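Long-range contacts in flavin-containing monooxygenase (Allium sativum, PDB 6WPU), which binds flavin-adenine dinucleotide and probably uses it to oxygenate the sulfur of S-allyl-L-cysteine: residues Pro71-Asp75 with Glu185-Ala189; Gly99-Phe105 with Tyr126-Phe130; Tyr207-Phe213 with Asp233-Lys239; Tyr320-Phe324 with Gln350-Ile354. All blocks are in the same frame, centred on the assembly; numbering follows the deposited sequence.

In the fold
From the N terminus, the first segment to find its partner is the loop 71-75, which meets 185-189 in contact 1 and closes a loop of 109 residues. Contact 2 is nested inside it: 99-105 turns back onto helix 120-133. Contacts 3 and 4 follow in series, each closing a short loop: 207-213 meets the end of helix 225-234 in contact 3, and in contact 4 the loop 320-324 meets helix 343-358. Contacts 2 and 4 both pack against helix 32-43, which follows strand 24-28 of the parallel sheet. Contacts 1 and 3 lie by the mixed sheet containing strand 200-203. Contacts 3 and 4 are farthest apart, their centres about 40 Å from each other.

Contact 1 (Pro71-Asp75 with Glu185-Ala189); sequences PMSQD and EPRFA
Pro-186 and Phe-188 pack against the loop residues Met-72, Ser-73 and Gln-74, with a Met-aromatic contact at the Phe-188 ring. The contact brings the loop between strand 47-52 and helix 95-98 against strand 185-186 and the residues after it, beside strand 200-203. Glu-185 reaches the loop through water: one molecule donates to its OE2 and, at 2.8 Å, to Ser-73 O, while its OE1 is held in a salt bridge by Arg-78. At Pro-186 the ring corner does the touching, CG lying 3.4 Å from Ser-73 O. Glu-68 and Asn-206 engage the Ser-73 hydroxyl. Phe-188 CG stands opposite the carbonyl carbon (chi1 -61°), which carries the ring toward the loop. Gln-74 NE2 sits 3.6 Å above the ring plane, over its centre, although the amide is inclined 62° to the ring. Met-72 comes from the same side of the ring plane, but beyond its rim: its chain bends at both chi2 and chi3, bringing CE to 3.8 Å from Phe-188 CD1, while SD lies obliquely, 5.4 Å from the ring centroid. His-203, outside the two segments, meets Phe-188 edge-to-face. With an alanine at Phe-188, the Gln-74 amide and Met-72 methyl would probably lose their common support and be freer to turn. At the ring edge, in its plane, Met-72 O approaches Phe-188 CZ to 3.0 Å.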
# COMPACT_ATOMS: atom_id res chain seq x y z
N PRO A 71 -16.21 9.62 -10.44
CA PRO A 71 -16.15 8.20 -10.07
C PRO A 71 -14.97 7.46 -10.68
O PRO A 71 -14.58 6.41 -10.15
CB PRO A 71 -17.49 7.63 -10.59
CG PRO A 71 -18.06 8.68 -11.47
CD PRO A 71 -17.51 9.99 -11.02
N MET A 72 -14.39 7.97 -11.77
CA MET A 72 -13.21 7.35 -12.35
C MET A 72 -11.91 7.91 -11.78
O MET A 72 -10.84 7.36 -12.05
CB MET A 72 -13.23 7.51 -13.87
CG MET A 72 -14.24 6.59 -14.58
SD MET A 72 -13.62 4.88 -14.55
CE MET A 72 -12.50 4.91 -15.95
N SER A 73 -11.98 8.98 -10.99
CA SER A 73 -10.80 9.60 -10.39
C SER A 73 -9.75 9.93 -11.45
O SER A 73 -8.57 9.63 -11.30
CB SER A 73 -10.19 8.71 -9.30
OG SER A 73 -11.05 8.64 -8.18
N GLN A 74 -10.21 10.52 -12.56
CA GLN A 74 -9.33 10.92 -13.65
C GLN A 74 -9.26 12.43 -13.87
O GLN A 74 -8.28 12.90 -14.45
CB GLN A 74 -9.77 10.27 -14.97
CG GLN A 74 -9.46 8.79 -15.09
CD GLN A 74 -10.08 8.20 -16.34
OE1 GLN A 74 -11.08 8.70 -16.83
NE2 GLN A 74 -9.48 7.15 -16.87
N ASP A 75 -10.27 13.19 -13.45
CA ASP A 75 -10.26 14.63 -13.63
C ASP A 75 -9.14 15.25 -12.78
O ASP A 75 -9.11 15.08 -11.55
CB ASP A 75 -11.62 15.20 -13.25
CG ASP A 75 -11.65 16.71 -13.25
OD1 ASP A 75 -10.78 17.34 -13.89
OD2 ASP A 75 -12.55 17.28 -12.59
N GLU A 185 -3.65 7.30 -6.23
CA GLU A 185 -3.77 7.67 -7.63
C GLU A 185 -4.02 6.42 -8.46
O GLU A 185 -3.15 5.54 -8.51
CB GLU A 185 -2.51 8.39 -8.10
CG GLU A 185 -2.57 8.92 -9.53
CD GLU A 185 -3.49 10.14 -9.69
OE1 GLU A 185 -3.98 10.67 -8.67
OE2 GLU A 185 -3.73 10.56 -10.84
N PRO A 186 -5.17 6.30 -9.14
CA PRO A 186 -5.55 5.04 -9.78
C PRO A 186 -4.83 4.76 -11.09
O PRO A 186 -4.42 5.67 -11.82
CB PRO A 186 -7.05 5.23 -10.06
CG PRO A 186 -7.16 6.67 -10.33
CD PRO A 186 -6.22 7.32 -9.28
N ARG A 187 -4.70 3.47 -11.40
CA ARG A 187 -4.43 3.04 -12.76
C ARG A 187 -5.61 2.21 -13.24
O ARG A 187 -6.42 1.71 -12.45
CB ARG A 187 -3.12 2.26 -12.86
CG ARG A 187 -3.17 0.83 -12.48
CD ARG A 187 -1.78 0.18 -12.51
NE ARG A 187 -1.06 0.32 -13.77
CZ ARG A 187 -1.02 -0.59 -14.75
NH1 ARG A 187 -1.70 -1.73 -14.62
NH2 ARG A 187 -0.31 -0.37 -15.85
N PHE A 188 -5.70 2.05 -14.56
CA PHE A 188 -6.95 1.60 -15.19
C PHE A 188 -6.72 0.45 -16.14
O PHE A 188 -5.61 0.21 -16.62
CB PHE A 188 -7.60 2.74 -15.95
CG PHE A 188 -7.95 3.88 -15.07
CD1 PHE A 188 -9.15 3.89 -14.38
CD2 PHE A 188 -7.06 4.93 -14.89
CE1 PHE A 188 -9.47 4.93 -13.56
CE2 PHE A 188 -7.37 5.98 -14.07
CZ PHE A 188 -8.57 5.97 -13.39
N ALA A 189 -7.81 -0.26 -16.43
CA ALA A 189 -7.81 -1.30 -17.45
C ALA A 189 -8.09 -0.68 -18.81
O ALA A 189 -8.69 0.39 -18.92
CB ALA A 189 -8.86 -2.36 -17.12
O HOH W 1 -6.15 9.62 -12.62

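Contact 2 (Gly99-Phe105 with Tyr126-Phe130); sequences GFLDYPF and YLERF
Tyr-126 reaches from helix 120-133 into the loop 99-105, at the centre of an aromatic cluster formed with Phe-100, Tyr-103, Phe-105 and Phe-130. With CG trans to the backbone nitrogen (chi1 170°), its side chain leaves the helix toward the loop. CB starts against the Phe-105 ring, 3.6 Å from Phe-105 CE1. CG and CD1 continue along that ring, CD1 standing 3.5 Å from Phe-105 CD1, and Phe-105 CB covers a face of the Tyr-126 ring in a CH-pi contact, 4.1 Å from its centroid. Farther out the two flanks diverge: CE1 meets Tyr-103 CD2 at 3.5 Å, whereas CE2 faces Phe-100 CD2. The hydroxyl at the tip is gripped twice. It donates to Tyr-103 O over a very short 2.5 Å, the acceptor lying at the ring edge in its plane, and it accepts from Phe-100 N at 2.9 Å with a bent N-H...O angle of 136°. One phenol thereby ties together both ends of the type I beta turn from Phe-100 to Tyr-103. Val-36 of helix 32-43 touches both Phe-100 and Phe-130. One turn along the helix from Tyr-126, Phe-130 directs its edge at the face of Tyr-103 in an offset edge-to-face pair, while Phe-100 puts its CE2 over a face of Phe-130, the two planes oblique. Phe-100 and Phe-130 come closest at their CD2 atoms, 3.4 Å apart.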
# COMPACT_ATOMS: atom_id res chain seq x y z
N GLY A 99 1.66 -6.94 12.55
CA GLY A 99 2.14 -5.97 13.52
C GLY A 99 3.60 -5.61 13.35
O GLY A 99 4.42 -6.39 12.87
N PHE A 100 3.93 -4.38 13.75
CA PHE A 100 5.33 -4.00 13.91
C PHE A 100 6.08 -5.01 14.77
O PHE A 100 5.52 -5.63 15.69
CB PHE A 100 5.42 -2.60 14.53
CG PHE A 100 4.91 -1.51 13.62
CD1 PHE A 100 5.60 -1.18 12.47
CD2 PHE A 100 3.75 -0.81 13.93
CE1 PHE A 100 5.14 -0.19 11.64
CE2 PHE A 100 3.29 0.19 13.11
CZ PHE A 100 3.98 0.50 11.95
N LEU A 101 7.37 -5.18 14.47
CA LEU A 101 8.16 -6.25 15.06
C LEU A 101 8.26 -6.13 16.58
O LEU A 101 8.42 -7.14 17.27
CB LEU A 101 9.56 -6.25 14.44
CG LEU A 101 9.55 -6.54 12.94
CD1 LEU A 101 10.93 -6.39 12.34
CD2 LEU A 101 8.98 -7.93 12.67
N ASP A 102 8.21 -4.92 17.13
CA ASP A 102 8.31 -4.78 18.58
C ASP A 102 7.00 -4.28 19.19
O ASP A 102 7.00 -3.73 20.29
CB ASP A 102 9.47 -3.85 18.95
CG ASP A 102 9.23 -2.41 18.51
OD1 ASP A 102 8.26 -2.16 17.75
OD2 ASP A 102 10.00 -1.53 18.93
N TYR A 103 5.88 -4.49 18.50
CA TYR A 103 4.59 -3.98 18.94
C TYR A 103 3.51 -4.90 18.41
O TYR A 103 2.83 -4.59 17.42
CB TYR A 103 4.38 -2.54 18.45
CG TYR A 103 3.32 -1.81 19.22
CD1 TYR A 103 3.45 -1.61 20.60
CD2 TYR A 103 2.19 -1.30 18.58
CE1 TYR A 103 2.49 -0.93 21.31
CE2 TYR A 103 1.22 -0.62 19.29
CZ TYR A 103 1.37 -0.44 20.65
OH TYR A 103 0.40 0.24 21.34
N PRO A 104 3.32 -6.06 19.05
CA PRO A 104 2.43 -7.08 18.49
C PRO A 104 1.00 -6.58 18.31
O PRO A 104 0.45 -5.92 19.19
CB PRO A 104 2.49 -8.21 19.52
CG PRO A 104 3.85 -8.04 20.16
CD PRO A 104 4.06 -6.55 20.22
N PHE A 105 0.41 -6.92 17.17
CA PHE A 105 -0.96 -6.52 16.85
C PHE A 105 -1.94 -7.50 17.51
O PHE A 105 -2.74 -8.17 16.86
CB PHE A 105 -1.14 -6.44 15.34
CG PHE A 105 -2.50 -5.93 14.88
CD1 PHE A 105 -3.39 -5.32 15.76
CD2 PHE A 105 -2.88 -6.05 13.54
CE1 PHE A 105 -4.62 -4.85 15.32
CE2 PHE A 105 -4.11 -5.59 13.09
CZ PHE A 105 -4.99 -4.99 13.98
N TYR A 126 -5.04 0.31 16.32
CA TYR A 126 -3.68 -0.16 16.56
C TYR A 126 -2.67 0.93 16.22
O TYR A 126 -1.75 1.20 17.01
CB TYR A 126 -3.44 -1.43 15.75
CG TYR A 126 -2.01 -1.92 15.70
CD1 TYR A 126 -1.46 -2.63 16.76
CD2 TYR A 126 -1.22 -1.69 14.59
CE1 TYR A 126 -0.15 -3.09 16.71
CE2 TYR A 126 0.08 -2.14 14.52
CZ TYR A 126 0.61 -2.84 15.59
OH TYR A 126 1.91 -3.27 15.51
N LEU A 127 -2.82 1.58 15.06
CA LEU A 127 -1.88 2.65 14.69
C LEU A 127 -1.98 3.82 15.66
O LEU A 127 -0.97 4.46 15.97
CB LEU A 127 -2.13 3.11 13.26
CG LEU A 127 -1.92 2.06 12.17
CD1 LEU A 127 -2.27 2.64 10.79
CD2 LEU A 127 -0.49 1.55 12.20
N GLU A 128 -3.19 4.12 16.15
CA GLU A 128 -3.34 5.22 17.10
C GLU A 128 -2.68 4.87 18.43
O GLU A 128 -2.01 5.72 19.03
CB GLU A 128 -4.81 5.56 17.29
CG GLU A 128 -5.43 6.26 16.07
CD GLU A 128 -6.95 6.29 16.10
OE1 GLU A 128 -7.55 5.68 17.02
OE2 GLU A 128 -7.56 6.94 15.21
N ARG A 129 -2.85 3.63 18.90
CA ARG A 129 -2.15 3.19 20.10
C ARG A 129 -0.64 3.26 19.90
O ARG A 129 0.09 3.73 20.78
CB ARG A 129 -2.58 1.77 20.48
CG ARG A 129 -4.02 1.61 20.97
CD ARG A 129 -4.25 0.25 21.66
NE ARG A 129 -4.46 -0.85 20.72
CZ ARG A 129 -3.65 -1.91 20.57
NH1 ARG A 129 -3.96 -2.85 19.67
NH2 ARG A 129 -2.55 -2.03 21.31
N PHE A 130 -0.17 2.80 18.74
CA PHE A 130 1.24 2.93 18.38
C PHE A 130 1.69 4.38 18.48
O PHE A 130 2.68 4.69 19.15
CB PHE A 130 1.46 2.39 16.96
CG PHE A 130 2.89 2.51 16.48
CD1 PHE A 130 3.37 3.71 15.96
CD2 PHE A 130 3.75 1.42 16.54
CE1 PHE A 130 4.68 3.82 15.51
CE2 PHE A 130 5.07 1.53 16.10
CZ PHE A 130 5.53 2.73 15.58

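Contact 3 (Tyr207-Phe213 with Asp233-Lys239); sequences YRIPEPF and DVARFAK
Tyr-207 and Asp-233 meet with ring and carboxylate nearly perpendicular, their planes 87° apart. The phenol donates to Asp-233 OD2 at 2.6 Å, reaching this oxygen on its anti side and 33° out of the carboxylate plane; seen from the tyrosine, OD2 lies at the ring edge. A water donates to the same OD2 and to Arg-208 O, and Ser-88 holds OD1, so both oxygens of this buried acid have partners. Next along the helix, Val-234 turns both methyls to the aromatic residues. CG1, trans to the backbone nitrogen (chi1 169°), meets Phe-213 CB at 4.0 Å, whereas CG2 leans on Tyr-207 CE1 at 3.6 Å and also lies over a face of the Phe-213 ring. Pro-210 wedges in between Asp-233 and Phe-237: its CB is 3.2 Å from Asp-233 O and its CG 3.7 Å from Phe-237 CD1. Glu-211 bends at chi2 to lay its CG over a face of Phe-237, a CH-pi contact with the centroid 4.1 Å away. The backbones also touch, through a CA-H...O contact of 3.2 Å from Ala-238 CA to Phe-213 O. This packing joins the end of helix 225-234 to the loop leading from strand 200-203 to strand 217-221. Phe-213 touches strands 289-292 and 217-221, and Val-234 touches 217-221 and 240-244, so loop and helix both pack on the mixed sheet.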
# COMPACT_ATOMS: atom_id res chain seq x y z
N TYR A 207 -15.07 2.88 -4.21
CA TYR A 207 -16.04 1.90 -3.74
C TYR A 207 -16.11 1.94 -2.22
O TYR A 207 -15.08 1.89 -1.54
CB TYR A 207 -15.71 0.48 -4.21
CG TYR A 207 -16.70 -0.49 -3.59
CD1 TYR A 207 -18.04 -0.50 -4.03
CD2 TYR A 207 -16.35 -1.30 -2.53
CE1 TYR A 207 -18.98 -1.34 -3.44
CE2 TYR A 207 -17.29 -2.16 -1.93
CZ TYR A 207 -18.60 -2.16 -2.40
OH TYR A 207 -19.53 -2.98 -1.82
N ARG A 208 -17.33 2.03 -1.68
CA ARG A 208 -17.50 2.09 -0.23
C ARG A 208 -18.47 1.04 0.30
O ARG A 208 -18.15 0.35 1.28
CB ARG A 208 -17.99 3.48 0.20
CG ARG A 208 -16.96 4.59 -0.05
CD ARG A 208 -15.65 4.34 0.72
NE ARG A 208 -14.74 5.45 0.46
CZ ARG A 208 -13.78 5.44 -0.45
NH1 ARG A 208 -13.57 4.34 -1.19
NH2 ARG A 208 -13.03 6.52 -0.61
N ILE A 209 -19.65 0.93 -0.31
CA ILE A 209 -20.74 0.13 0.25
C ILE A 209 -21.51 -0.53 -0.88
O ILE A 209 -21.52 -0.02 -2.01
CB ILE A 209 -21.67 0.98 1.14
CG1 ILE A 209 -22.25 2.17 0.36
CG2 ILE A 209 -20.94 1.42 2.42
CD1 ILE A 209 -23.54 2.77 1.00
N PRO A 210 -22.17 -1.65 -0.63
CA PRO A 210 -22.83 -2.39 -1.71
C PRO A 210 -24.28 -1.99 -1.98
O PRO A 210 -24.80 -2.31 -3.05
CB PRO A 210 -22.75 -3.85 -1.24
CG PRO A 210 -22.79 -3.74 0.27
CD PRO A 210 -22.10 -2.44 0.62
N GLU A 211 -24.95 -1.31 -1.04
CA GLU A 211 -26.38 -1.02 -1.21
C GLU A 211 -26.74 -0.33 -2.54
O GLU A 211 -27.75 -0.73 -3.15
CB GLU A 211 -26.89 -0.18 -0.03
CG GLU A 211 -27.08 -0.95 1.28
CD GLU A 211 -25.78 -1.15 2.08
OE1 GLU A 211 -24.69 -0.81 1.57
OE2 GLU A 211 -25.85 -1.64 3.22
N PRO A 212 -26.01 0.68 -3.03
CA PRO A 212 -26.41 1.30 -4.30
C PRO A 212 -26.30 0.37 -5.51
O PRO A 212 -26.77 0.76 -6.59
CB PRO A 212 -25.46 2.50 -4.43
CG PRO A 212 -24.35 2.22 -3.53
CD PRO A 212 -24.91 1.43 -2.39
N PHE A 213 -25.71 -0.81 -5.38
CA PHE A 213 -25.64 -1.80 -6.46
C PHE A 213 -26.80 -2.78 -6.41
O PHE A 213 -26.80 -3.77 -7.16
CB PHE A 213 -24.30 -2.55 -6.39
CG PHE A 213 -23.09 -1.66 -6.51
CD1 PHE A 213 -22.55 -1.04 -5.40
CD2 PHE A 213 -22.48 -1.45 -7.74
CE1 PHE A 213 -21.44 -0.20 -5.51
CE2 PHE A 213 -21.37 -0.63 -7.86
CZ PHE A 213 -20.85 -0.01 -6.74
N ASP A 233 -18.61 -8.48 -1.66
CA ASP A 233 -19.33 -7.42 -0.97
C ASP A 233 -20.48 -6.91 -1.83
O ASP A 233 -21.62 -6.81 -1.37
CB ASP A 233 -18.36 -6.28 -0.62
CG ASP A 233 -18.87 -5.41 0.52
OD1 ASP A 233 -19.26 -5.95 1.58
OD2 ASP A 233 -18.84 -4.17 0.37
N VAL A 234 -20.19 -6.59 -3.10
CA VAL A 234 -21.21 -6.12 -4.04
C VAL A 234 -22.29 -7.18 -4.24
O VAL A 234 -23.48 -6.87 -4.35
CB VAL A 234 -20.54 -5.72 -5.37
CG1 VAL A 234 -21.57 -5.48 -6.47
CG2 VAL A 234 -19.69 -4.47 -5.17
N ALA A 235 -21.89 -8.46 -4.27
CA ALA A 235 -22.85 -9.53 -4.50
C ALA A 235 -23.89 -9.64 -3.39
O ALA A 235 -24.91 -10.32 -3.59
CB ALA A 235 -22.12 -10.87 -4.66
N ARG A 236 -23.69 -8.97 -2.25
CA ARG A 236 -24.69 -8.96 -1.18
C ARG A 236 -26.00 -8.31 -1.64
O ARG A 236 -27.07 -8.64 -1.11
CB ARG A 236 -24.17 -8.22 0.05
CG ARG A 236 -22.93 -8.82 0.74
CD ARG A 236 -22.66 -8.05 2.06
NE ARG A 236 -23.91 -8.03 2.82
CZ ARG A 236 -24.37 -7.00 3.52
NH1 ARG A 236 -23.66 -5.87 3.58
NH2 ARG A 236 -25.54 -7.09 4.16
N PHE A 237 -25.94 -7.37 -2.58
CA PHE A 237 -27.12 -6.69 -3.08
C PHE A 237 -27.30 -6.76 -4.59
O PHE A 237 -28.43 -6.60 -5.07
CB PHE A 237 -27.10 -5.21 -2.66
CG PHE A 237 -27.29 -5.01 -1.19
CD1 PHE A 237 -26.20 -5.01 -0.33
CD2 PHE A 237 -28.56 -4.85 -0.65
CE1 PHE A 237 -26.37 -4.84 1.04
CE2 PHE A 237 -28.74 -4.69 0.71
CZ PHE A 237 -27.63 -4.68 1.56
N ALA A 238 -26.23 -6.99 -5.35
CA ALA A 238 -26.30 -6.95 -6.80
C ALA A 238 -27.12 -8.12 -7.34
O ALA A 238 -27.18 -9.20 -6.75
CB ALA A 238 -24.89 -6.99 -7.39
N LYS A 239 -27.74 -7.89 -8.50
CA LYS A 239 -28.39 -8.99 -9.20
C LYS A 239 -27.34 -9.98 -9.72
O LYS A 239 -27.47 -11.19 -9.51
CB LYS A 239 -29.23 -8.45 -10.36
CG LYS A 239 -30.10 -9.54 -11.01
CD LYS A 239 -30.08 -9.45 -12.53
CE LYS A 239 -31.44 -9.14 -13.11
NZ LYS A 239 -31.68 -7.68 -13.13
O HOH W 2 -18.53 -2.16 2.34

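Contact 4 (Tyr320-Phe324 with Gln350-Ile354); sequences YKHVF and QSKWI
Trp-353 presents one face of its indole to the edge of Phe-324 in an edge-to-face pair, the six-membered ring and the phenyl lying 74° apart with centroids separated by 4.9 Å. The backbone of 320-324 has the hydrogen bonding of a classic beta bulge: Val-323 N and Phe-324 N both donate to Tyr-320 O, and Tyr-320 N to Phe-324 O; its side chains pack onto helix 343-358. Phe-324 CE2 stands 3.5 Å above the indole plane. At the indole edge lie Tyr-320 and Val-323, with Trp-353 CH2 3.8 Å from Tyr-320 CE2. A face of the phenyl is covered by Val-323 CG1, and one of the phenol by Lys-321 CG. The indole is swung toward that loop by placing CG trans to its backbone nitrogen (chi1 -176°). A serine in place of Trp-353 would probably open a gap beside Phe-324 and Tyr-320 and leave Trp-404, its edge-to-face neighbour from helix 398-409, without a ring partner here. The next residue, Ile-354, touches both Phe-324 CZ and Val-323 CG1 with its CG1, each at 3.8 Å. Gln-350 gives its OE1 to Gly-336 N and its NE2 to Tyr-401; that same NE2 lies 3.4 Å from Val-323 CG2.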
# COMPACT_ATOMS: atom_id res chain seq x y z
N TYR A 320 18.05 2.56 -4.80
CA TYR A 320 18.86 1.49 -4.25
C TYR A 320 18.06 0.79 -3.16
O TYR A 320 17.58 1.45 -2.23
CB TYR A 320 20.18 2.07 -3.72
CG TYR A 320 21.04 1.07 -3.00
CD1 TYR A 320 21.52 -0.07 -3.66
CD2 TYR A 320 21.36 1.26 -1.66
CE1 TYR A 320 22.32 -0.99 -2.99
CE2 TYR A 320 22.15 0.34 -0.98
CZ TYR A 320 22.63 -0.77 -1.65
OH TYR A 320 23.42 -1.66 -0.95
N LYS A 321 17.89 -0.53 -3.30
CA LYS A 321 17.09 -1.34 -2.37
C LYS A 321 15.68 -0.77 -2.21
O LYS A 321 15.06 -0.90 -1.14
CB LYS A 321 17.79 -1.45 -1.01
CG LYS A 321 19.21 -2.01 -1.07
CD LYS A 321 19.23 -3.35 -1.81
CE LYS A 321 20.59 -4.03 -1.68
NZ LYS A 321 20.70 -5.20 -2.58
N HIS A 322 15.15 -0.13 -3.26
CA HIS A 322 13.81 0.45 -3.29
C HIS A 322 13.66 1.65 -2.36
O HIS A 322 12.53 2.07 -2.06
CB HIS A 322 12.71 -0.58 -2.97
CG HIS A 322 12.82 -1.87 -3.72
ND1 HIS A 322 12.37 -2.03 -5.02
CD2 HIS A 322 13.30 -3.08 -3.34
CE1 HIS A 322 12.59 -3.27 -5.41
NE2 HIS A 322 13.15 -3.93 -4.42
N VAL A 323 14.77 2.24 -1.90
CA VAL A 323 14.73 3.23 -0.83
C VAL A 323 15.46 4.51 -1.22
O VAL A 323 14.90 5.61 -1.10
CB VAL A 323 15.29 2.64 0.48
CG1 VAL A 323 15.56 3.75 1.51
CG2 VAL A 323 14.31 1.64 1.05
N PHE A 324 16.72 4.39 -1.66
CA PHE A 324 17.67 5.50 -1.78
C PHE A 324 17.94 5.85 -3.23
O PHE A 324 18.51 5.03 -3.96
CB PHE A 324 19.00 5.15 -1.10
CG PHE A 324 18.98 5.22 0.39
CD1 PHE A 324 18.84 6.44 1.04
CD2 PHE A 324 19.17 4.08 1.15
CE1 PHE A 324 18.86 6.52 2.44
CE2 PHE A 324 19.21 4.15 2.55
CZ PHE A 324 19.05 5.38 3.19
N GLN A 350 12.93 -0.69 6.97
CA GLN A 350 13.45 0.34 6.07
C GLN A 350 13.85 1.59 6.84
O GLN A 350 14.91 2.17 6.59
CB GLN A 350 12.42 0.70 5.02
CG GLN A 350 12.22 -0.34 3.94
CD GLN A 350 11.29 0.17 2.86
OE1 GLN A 350 10.35 0.90 3.15
NE2 GLN A 350 11.56 -0.20 1.61
N SER A 351 13.00 2.04 7.75
CA SER A 351 13.30 3.31 8.40
C SER A 351 14.36 3.12 9.48
O SER A 351 15.12 4.05 9.75
CB SER A 351 12.01 3.91 8.96
OG SER A 351 11.37 3.01 9.84
N LYS A 352 14.44 1.92 10.05
CA LYS A 352 15.55 1.58 10.93
C LYS A 352 16.87 1.66 10.18
O LYS A 352 17.87 2.17 10.70
CB LYS A 352 15.32 0.18 11.51
CG LYS A 352 16.06 -0.13 12.80
CD LYS A 352 15.75 -1.56 13.27
CE LYS A 352 14.29 -1.73 13.72
NZ LYS A 352 14.03 -1.03 15.02
N TRP A 353 16.89 1.18 8.94
CA TRP A 353 18.08 1.27 8.10
C TRP A 353 18.41 2.72 7.77
O TRP A 353 19.57 3.15 7.91
CB TRP A 353 17.84 0.46 6.83
CG TRP A 353 18.99 0.37 5.89
CD1 TRP A 353 20.31 0.15 6.21
CD2 TRP A 353 18.94 0.48 4.46
NE1 TRP A 353 21.08 0.13 5.06
CE2 TRP A 353 20.26 0.32 3.98
CE3 TRP A 353 17.90 0.70 3.55
CZ2 TRP A 353 20.56 0.37 2.62
CZ3 TRP A 353 18.21 0.75 2.19
CH2 TRP A 353 19.53 0.58 1.74
N ILE A 354 17.40 3.48 7.34
CA ILE A 354 17.62 4.88 6.99
C ILE A 354 18.20 5.65 8.17
O ILE A 354 19.16 6.40 8.02
CB ILE A 354 16.31 5.52 6.50
CG1 ILE A 354 15.86 4.93 5.16
CG2 ILE A 354 16.46 7.05 6.38
CD1 ILE A 354 14.41 5.31 4.84
O HOH W 3 10.67 2.19 -0.07